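Local coordinates for tyrosinase (PDB 6JU8), which probably oxidises L-tyrosine and L-dopa to L-dopaquinone with molecular oxygen at a dinuclear copper centre, a step of melanin biosynthesis, at residues 44-49 against 143-148; 63-68 against 200-205; 238-243 against 259-264. The protein carries 1 engineered substitution. All coordinates share one frame; numbering follows the deposited sequence.

Contact 1 (44-49 against 143-148)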
# COMPACT_ATOMS: atom_id res chain seq x y z
N THR A 44 10.95 15.61 13.86
CA THR A 44 10.62 16.75 13.01
C THR A 44 11.79 17.17 12.14
O THR A 44 11.65 17.40 10.93
CB THR A 44 10.17 17.92 13.90
OG1 THR A 44 8.98 17.57 14.62
CG2 THR A 44 9.82 19.17 13.08
N LEU A 45 12.99 17.24 12.72
CA LEU A 45 14.18 17.62 11.95
C LEU A 45 14.41 16.65 10.80
O LEU A 45 14.74 17.02 9.67
CB LEU A 45 15.38 17.62 12.90
CG LEU A 45 15.50 18.82 13.85
CD1 LEU A 45 16.67 18.59 14.81
CD2 LEU A 45 15.61 20.13 13.06
N PHE A 46 14.27 15.34 11.09
CA PHE A 46 14.59 14.34 10.07
C PHE A 46 13.54 14.42 8.96
O PHE A 46 13.88 14.46 7.77
CB PHE A 46 14.67 12.96 10.70
CG PHE A 46 15.17 11.81 9.87
CD1 PHE A 46 15.71 11.95 8.60
CD2 PHE A 46 15.07 10.50 10.39
CE1 PHE A 46 16.15 10.86 7.85
CE2 PHE A 46 15.55 9.42 9.67
CZ PHE A 46 16.09 9.59 8.40
N VAL A 47 12.26 14.48 9.33
CA VAL A 47 11.21 14.59 8.31
C VAL A 47 11.34 15.85 7.48
O VAL A 47 11.26 15.83 6.24
CB VAL A 47 9.82 14.55 9.00
CG1 VAL A 47 8.72 14.92 8.03
CG2 VAL A 47 9.57 13.18 9.61
N GLU A 48 11.57 16.99 8.14
CA GLU A 48 11.59 18.25 7.41
C GLU A 48 12.85 18.34 6.55
O GLU A 48 12.76 18.80 5.40
CB GLU A 48 11.50 19.45 8.36
CG GLU A 48 10.19 19.53 9.12
CD GLU A 48 9.00 20.06 8.35
OE1 GLU A 48 9.11 20.40 7.17
OE2 GLU A 48 7.90 20.14 8.94
N ALA A 49 13.98 17.89 7.08
CA ALA A 49 15.21 17.92 6.28
C ALA A 49 15.12 17.00 5.07
O ALA A 49 15.53 17.35 3.96
CB ALA A 49 16.41 17.54 7.12
N LYS A 143 22.55 18.14 16.62
CA LYS A 143 23.93 17.71 16.86
C LYS A 143 24.00 16.34 17.49
O LYS A 143 25.01 15.63 17.37
CB LYS A 143 24.64 18.75 17.75
CG LYS A 143 24.93 20.04 16.99
CD LYS A 143 25.53 21.08 17.95
CE LYS A 143 25.68 22.41 17.22
NZ LYS A 143 26.28 23.43 18.13
N GLN A 144 22.92 15.93 18.17
CA GLN A 144 22.88 14.60 18.76
C GLN A 144 22.35 13.59 17.75
O GLN A 144 22.64 12.40 17.84
CB GLN A 144 21.99 14.59 20.00
CG GLN A 144 22.69 14.78 21.33
CD GLN A 144 23.84 13.80 21.54
OE1 GLN A 144 23.70 12.57 21.58
NE2 GLN A 144 25.02 14.37 21.69
N TRP A 145 21.54 14.01 16.80
CA TRP A 145 20.93 13.12 15.83
C TRP A 145 21.95 12.40 14.97
O TRP A 145 22.91 13.02 14.52
CB TRP A 145 19.98 13.87 14.91
CG TRP A 145 19.35 13.00 13.87
CD1 TRP A 145 18.19 12.27 14.02
CD2 TRP A 145 19.83 12.77 12.54
NE1 TRP A 145 17.95 11.60 12.83
CE2 TRP A 145 18.93 11.89 11.92
CE3 TRP A 145 20.95 13.23 11.82
CZ2 TRP A 145 19.11 11.46 10.61
CZ3 TRP A 145 21.13 12.80 10.52
CH2 TRP A 145 20.21 11.92 9.93
N ARG A 146 21.70 11.12 14.72
CA ARG A 146 22.49 10.38 13.75
C ARG A 146 21.51 9.52 12.94
O ARG A 146 20.36 9.30 13.39
CB ARG A 146 23.55 9.50 14.42
CG ARG A 146 24.66 10.31 15.10
CD ARG A 146 25.47 11.04 14.05
NE ARG A 146 26.65 11.77 14.56
CZ ARG A 146 26.64 12.98 15.11
NH1 ARG A 146 25.48 13.61 15.29
NH2 ARG A 146 27.77 13.55 15.50
N LEU A 147 21.93 9.05 11.78
CA LEU A 147 20.97 8.30 10.96
C LEU A 147 20.59 7.01 11.68
O LEU A 147 21.45 6.19 11.99
CB LEU A 147 21.62 7.95 9.61
CG LEU A 147 20.70 7.20 8.63
CD1 LEU A 147 19.61 8.13 8.10
CD2 LEU A 147 21.50 6.59 7.49
N PRO A 148 19.32 6.78 11.94
CA PRO A 148 18.93 5.50 12.57
C PRO A 148 19.15 4.30 11.66
O PRO A 148 19.18 4.41 10.44
CB PRO A 148 17.44 5.68 12.83
CG PRO A 148 17.22 7.16 12.81
CD PRO A 148 18.16 7.68 11.75
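Phe46 and Trp145 meet as a T-shaped (edge-to-face) aromatic pair that ties helix 41-55 to the chain leaving helix 135-144. The indole presents its edge: CZ2 of Trp145 stands over the centre of one face of the Phe46 ring, 4.0 Å from CD1 of Phe46. The centroids of the phenyl and the six-membered ring of the indole lie 5.2 Å apart, with the planes inclined at 58°. Further along the same edge, NE1 of Trp145 comes to 3.9 Å from CD2 of Phe46. Trp145 is the first residue past the helix to leave helical backbone angles, and its CG, anti to the backbone N (chi1 179°), carries the indole across to Phe46.

Aliphatic contacts gather at the far end of the phenyl. CD1 of Leu147 reaches CZ of Phe46 at 3.8 Å, and CD of Pro148 comes equally near CE2 of Phe46, at 3.8 Å. Ile118 and Met122 also touch the indole; they belong to helix 103-129, which carries the copper ligand His107, its side chain about 11 Å from that of Leu147.

Polar bonds within residues 143-148 centre on Arg146. Its NH1 donates to the carbonyl O of Trp145 at 2.7 Å and to the O of Lys143 at 2.9 Å, so one guanidinium nitrogen grips the backbone on both sides of Gln144, while Glu115 accepts from the backbone N of Leu147.

No hydrogen bond crosses between residues 44-49 and 143-148. The joint thus rests on aromatic and aliphatic packing, which buries NE1 of Trp145 without a hydrogen-bond partner in the model, probably at some cost.

Contact 2 (63-68 against 200-205)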
# COMPACT_ATOMS: atom_id res chain seq x y z
N SER A 63 20.51 16.78 -4.11
CA SER A 63 19.11 16.35 -4.09
C SER A 63 19.03 14.87 -3.76
O SER A 63 19.98 14.10 -4.02
CB SER A 63 18.43 16.61 -5.42
OG SER A 63 19.06 15.88 -6.47
N TYR A 64 17.88 14.42 -3.26
CA TYR A 64 17.73 12.99 -3.00
C TYR A 64 17.96 12.15 -4.25
O TYR A 64 18.67 11.13 -4.24
CB TYR A 64 16.34 12.72 -2.43
CG TYR A 64 16.16 11.28 -1.98
CD1 TYR A 64 16.47 10.88 -0.68
CD2 TYR A 64 15.67 10.33 -2.88
CE1 TYR A 64 16.30 9.57 -0.28
CE2 TYR A 64 15.50 9.00 -2.49
CZ TYR A 64 15.83 8.64 -1.20
OH TYR A 64 15.66 7.32 -0.82
N PHE A 65 17.36 12.58 -5.37
CA PHE A 65 17.50 11.82 -6.60
C PHE A 65 18.98 11.65 -6.95
O PHE A 65 19.45 10.58 -7.29
CB PHE A 65 16.77 12.51 -7.77
CG PHE A 65 16.87 11.70 -9.04
CD1 PHE A 65 18.01 11.74 -9.83
CD2 PHE A 65 15.80 10.88 -9.44
CE1 PHE A 65 18.12 10.98 -10.99
CE2 PHE A 65 15.91 10.11 -10.58
CZ PHE A 65 17.04 10.18 -11.36
N ARG A 66 19.75 12.75 -6.89
CA ARG A 66 21.15 12.64 -7.29
C ARG A 66 21.98 11.86 -6.29
O ARG A 66 22.93 11.17 -6.69
CB ARG A 66 21.73 14.04 -7.51
CG ARG A 66 21.13 14.80 -8.68
CD ARG A 66 21.53 14.25 -10.05
NE ARG A 66 22.98 14.11 -10.22
CZ ARG A 66 23.80 15.12 -10.46
NH1 ARG A 66 23.35 16.37 -10.53
NH2 ARG A 66 25.11 14.90 -10.60
N LEU A 67 21.69 11.94 -5.00
CA LEU A 67 22.39 11.12 -4.02
C LEU A 67 22.10 9.64 -4.20
O LEU A 67 23.03 8.82 -4.22
CB LEU A 67 22.00 11.55 -2.60
CG LEU A 67 22.49 12.95 -2.23
CD1 LEU A 67 21.84 13.40 -0.94
CD2 LEU A 67 24.02 12.94 -2.09
N ALA A 68 20.83 9.28 -4.40
CA ALA A 68 20.47 7.91 -4.75
C ALA A 68 21.10 7.49 -6.07
O ALA A 68 21.47 6.33 -6.27
CB ALA A 68 18.96 7.78 -4.82
N PHE A 200 9.76 7.34 -2.26
CA PHE A 200 10.26 8.52 -2.96
C PHE A 200 9.61 8.55 -4.34
O PHE A 200 9.53 7.51 -5.01
CB PHE A 200 11.79 8.49 -3.08
CG PHE A 200 12.32 9.61 -3.96
CD1 PHE A 200 12.27 10.92 -3.52
CD2 PHE A 200 12.87 9.33 -5.19
CE1 PHE A 200 12.74 11.95 -4.33
CE2 PHE A 200 13.36 10.35 -6.02
CZ PHE A 200 13.30 11.66 -5.56
N GLN A 201 9.15 9.73 -4.75
CA GLN A 201 8.63 9.85 -6.10
C GLN A 201 9.14 11.13 -6.75
O GLN A 201 9.46 12.11 -6.06
CB GLN A 201 7.11 9.79 -6.15
CG GLN A 201 6.41 11.00 -5.53
CD GLN A 201 4.90 10.92 -5.70
OE1 GLN A 201 4.41 10.21 -6.57
NE2 GLN A 201 4.18 11.62 -4.85
N MET A 202 9.19 11.06 -8.08
CA MET A 202 9.44 12.28 -8.85
C MET A 202 8.10 12.87 -9.25
O MET A 202 7.01 12.43 -8.85
CB MET A 202 10.33 11.96 -10.05
CG MET A 202 11.76 11.52 -9.67
SD MET A 202 12.67 12.84 -8.81
CE MET A 202 13.39 13.68 -10.23
N GLN A 203 8.11 13.92 -10.04
CA GLN A 203 6.87 14.60 -10.46
C GLN A 203 6.39 14.11 -11.82
O GLN A 203 5.39 14.58 -12.38
CB GLN A 203 7.12 16.11 -10.50
CG GLN A 203 7.34 16.76 -9.14
CD GLN A 203 7.80 18.20 -9.27
OE1 GLN A 203 9.01 18.47 -9.19
NE2 GLN A 203 6.88 19.12 -9.48
N THR A 204 7.13 13.15 -12.39
CA THR A 204 6.75 12.52 -13.65
C THR A 204 7.21 11.06 -13.58
O THR A 204 7.88 10.67 -12.62
CB THR A 204 7.39 13.23 -14.85
OG1 THR A 204 6.99 12.69 -16.12
CG2 THR A 204 8.91 13.14 -14.78
N LEU A 205 6.88 10.26 -14.58
CA LEU A 205 7.44 8.91 -14.63
C LEU A 205 8.96 9.00 -14.75
O LEU A 205 9.47 9.84 -15.49
CB LEU A 205 6.87 8.12 -15.81
CG LEU A 205 5.34 7.96 -15.86
CD1 LEU A 205 4.98 7.06 -17.04
CD2 LEU A 205 4.76 7.45 -14.56
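An aromatic cluster at the first turn of helix 64-69, in the common central domain of tyrosinase, joins Tyr64 and Phe65 to Phe200 and Met202 of the loop between strands 190-194 and 218-222. Tyr64 leans obliquely on Phe200, the planes 42° apart. CD2 of Tyr64 lies over the centre of one Phe200 face and is 3.5 Å from CD1 of Phe200; CE2 of Tyr64 follows, 3.6 Å from CG of Phe200. The two side chains run past one another in opposite directions.

Phe65 meets the far rim of Phe200, at CZ and CE2. CB of Phe65 is 4.2 Å from CZ of Phe200, and CE2 of Phe200 lies near the plane of the Phe65 ring, at its edge. Met202 adds a Met-aromatic contact: SD of Met202 is 3.7 Å from CD2 of Phe65 and approaches the ring obliquely, 61° off the normal. Bends at chi2 and chi3 fold the thioether so that CE of Met202 also touches CD2 of Phe65, at 3.8 Å.

Ser63 is the N-cap of the helix, its OG accepting from the backbone N of Arg66 at 3.2 Å and capping the first turn, which bears the two rings. Beyond the cluster, Tyr64 OH is hydrogen-bonded to the backbone O of Tyr368 and to NE1 of Trp373, while backbone bonds to Thr237 and Gln235 hold Phe200 and Met202. The side chains of Tyr64 and the copper ligand His71 lie about 10 Å apart.

No hydrogen bond crosses between residues 63-68 and 200-205. Helix and loop are therefore joined here by rings and a thioether alone, and the phenol oxygen of Tyr64 finds its partners beyond them.

Contact 3 (238-243 against 259-264). With NO3 (nitrate ion), chain E.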
# COMPACT_ATOMS: atom_id res chain seq x y z
N THR A 238 8.32 1.52 -5.21
CA THR A 238 7.35 0.54 -4.74
C THR A 238 8.04 -0.63 -4.08
O THR A 238 9.18 -0.96 -4.42
CB THR A 238 6.43 0.09 -5.88
OG1 THR A 238 5.43 -0.84 -5.41
CG2 THR A 238 7.18 -0.61 -7.01
N LYS A 239 7.36 -1.24 -3.12
CA LYS A 239 7.73 -2.56 -2.56
C LYS A 239 6.70 -3.55 -3.08
O LYS A 239 5.51 -3.39 -2.71
CB LYS A 239 7.77 -2.53 -1.03
CG LYS A 239 8.71 -1.47 -0.44
CD LYS A 239 8.36 -1.28 1.05
CE LYS A 239 9.31 -0.29 1.74
NZ LYS A 239 9.29 1.03 1.06
N TYR A 240 7.07 -4.48 -3.93
CA TYR A 240 6.25 -5.56 -4.48
C TYR A 240 5.19 -5.12 -5.48
O TYR A 240 4.47 -5.99 -5.99
CB TYR A 240 5.56 -6.38 -3.37
CG TYR A 240 6.51 -7.29 -2.62
CD1 TYR A 240 7.31 -6.78 -1.60
CD2 TYR A 240 6.61 -8.66 -2.92
CE1 TYR A 240 8.19 -7.59 -0.88
CE2 TYR A 240 7.50 -9.46 -2.22
CZ TYR A 240 8.28 -8.92 -1.21
OH TYR A 240 9.16 -9.77 -0.55
N GLY A 241 5.05 -3.84 -5.81
CA GLY A 241 3.91 -3.44 -6.64
C GLY A 241 4.00 -3.62 -8.14
O GLY A 241 2.99 -3.33 -8.81
N LEU A 242 5.12 -4.09 -8.67
CA LEU A 242 5.24 -4.31 -10.11
C LEU A 242 5.07 -5.78 -10.45
O LEU A 242 5.91 -6.61 -10.05
CB LEU A 242 6.62 -3.88 -10.65
CG LEU A 242 7.03 -2.46 -10.23
CD1 LEU A 242 8.40 -2.11 -10.84
CD2 LEU A 242 5.98 -1.43 -10.61
N LEU A 243 4.00 -6.09 -11.15
CA LEU A 243 3.66 -7.46 -11.53
C LEU A 243 3.51 -7.52 -13.06
O LEU A 243 2.92 -6.61 -13.65
CB LEU A 243 2.36 -7.92 -10.86
CG LEU A 243 2.39 -8.33 -9.39
CD1 LEU A 243 2.77 -7.20 -8.46
CD2 LEU A 243 1.01 -8.90 -9.00
N LEU A 259 3.16 -5.53 4.08
CA LEU A 259 2.81 -6.82 4.68
C LEU A 259 3.53 -7.93 3.93
O LEU A 259 3.87 -8.96 4.54
CB LEU A 259 1.30 -7.08 4.56
CG LEU A 259 0.40 -6.16 5.40
CD1 LEU A 259 -1.04 -6.35 4.96
CD2 LEU A 259 0.57 -6.48 6.88
N ARG A 260 3.73 -7.75 2.60
CA ARG A 260 4.38 -8.82 1.83
C ARG A 260 5.87 -8.84 2.17
O ARG A 260 6.49 -9.89 2.27
CB ARG A 260 4.13 -8.62 0.34
CG ARG A 260 4.45 -9.89 -0.46
CD ARG A 260 3.66 -9.89 -1.77
NE ARG A 260 2.28 -10.27 -1.48
CZ ARG A 260 1.43 -10.84 -2.30
NH1 ARG A 260 1.76 -11.06 -3.56
NH2 ARG A 260 0.22 -11.19 -1.87
N ALA A 261 6.46 -7.66 2.37
CA ALA A 261 7.86 -7.57 2.79
C ALA A 261 8.05 -8.25 4.15
O ALA A 261 8.96 -9.04 4.36
CB ALA A 261 8.29 -6.12 2.90
N ASN A 262 7.14 -8.00 5.09
CA ASN A 262 7.26 -8.64 6.39
C ASN A 262 7.09 -10.16 6.28
O ASN A 262 7.83 -10.92 6.93
CB ASN A 262 6.23 -8.10 7.38
CG ASN A 262 6.54 -6.71 7.88
OD1 ASN A 262 7.59 -6.15 7.55
ND2 ASN A 262 5.65 -6.15 8.68
N LEU A 263 6.17 -10.62 5.43
CA LEU A 263 6.03 -12.06 5.22
C LEU A 263 7.36 -12.65 4.72
O LEU A 263 7.81 -13.70 5.20
CB LEU A 263 4.94 -12.33 4.17
CG LEU A 263 4.66 -13.79 3.82
CD1 LEU A 263 4.06 -14.54 5.01
CD2 LEU A 263 3.70 -13.87 2.63
N ALA A 264 7.98 -12.01 3.74
CA ALA A 264 9.23 -12.50 3.17
C ALA A 264 10.34 -12.51 4.21
O ALA A 264 11.13 -13.45 4.26
CB ALA A 264 9.65 -11.59 2.01
N NO3 E . 0.53 -7.95 0.64
O1 NO3 E . -0.17 -7.37 1.47
O2 NO3 E . 1.12 -7.39 -0.27
O3 NO3 E . 0.58 -9.19 0.78
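Tyr240 lays its ring against helix 258-267, with the aliphatic part of Arg260 over one face. CG of Arg260 makes a CH-pi contact, 3.7 Å from the ring centroid and 23° off the normal, displaced toward the rim. CD of Arg260 continues along that side, 3.4 Å from CD2 of Tyr240. On the CE1 side of the ring the helix backbone takes over: CE1 of Tyr240 is 3.7 Å from N of Ala261, and CB of Ala261 lies a little farther from the same carbon. At the phenol end, OH of Tyr240 comes within 3.2 Å of CB of Ala264, a close van der Waals approach of the hydroxyl to the methyl; its hydrogen-bond partner is the backbone O of Trp338.

On the loop side, Gly241 and Leu242 form a classic beta bulge opposite Ala357, directly after Tyr240. The backbone N of Gly241 makes a weak bond to OG1 of Thr238 at 3.1 Å.

Arg260 extends with CG anti to the backbone N (chi1 -164°), then bends at chi3, turning its guanidinium 84° from the phenol plane. NE of Arg260 donates to O3 of a nitrate ion at 3.0 Å, and NH2 of Arg260 adds a weak bond to the same oxygen at 3.3 Å. NH1 of Arg260 is held by the backbone O of Trp355. The nitrate, probably from the crystallisation liquor, also accepts from NE of Arg260 of the second subunit, so the anion bridges two arginines across the dimer interface and probably offsets their charge. Farther out, Tyr240 shares a backbone hydrogen bond with Gly340, and Leu259 of the second subunit packs on both Tyr240 and Arg260.

Overall arrangement
Contacts 1 and 2 alternate along the chain, each opening on one of two successive helices, 41-55 and 64-69, before either closes; contact 3 follows wholly after both. Their centres lie 20 Å (contacts 1 and 2), 21 Å (2 and 3) and 27 Å apart (1 and 3), and no two touch. Contacts 2 and 3 fall wholly within the common central domain of tyrosinase. All three lie near the dinuclear copper centre: between side chains, Leu147 is about 7 Å from His376 and Tyr240 about 10 Å from His336, and the Tyr64 side chain about 12 Å from copper. They join helices and loops to parts bearing or adjoining copper ligands; contact 3 alone also meets the second subunit.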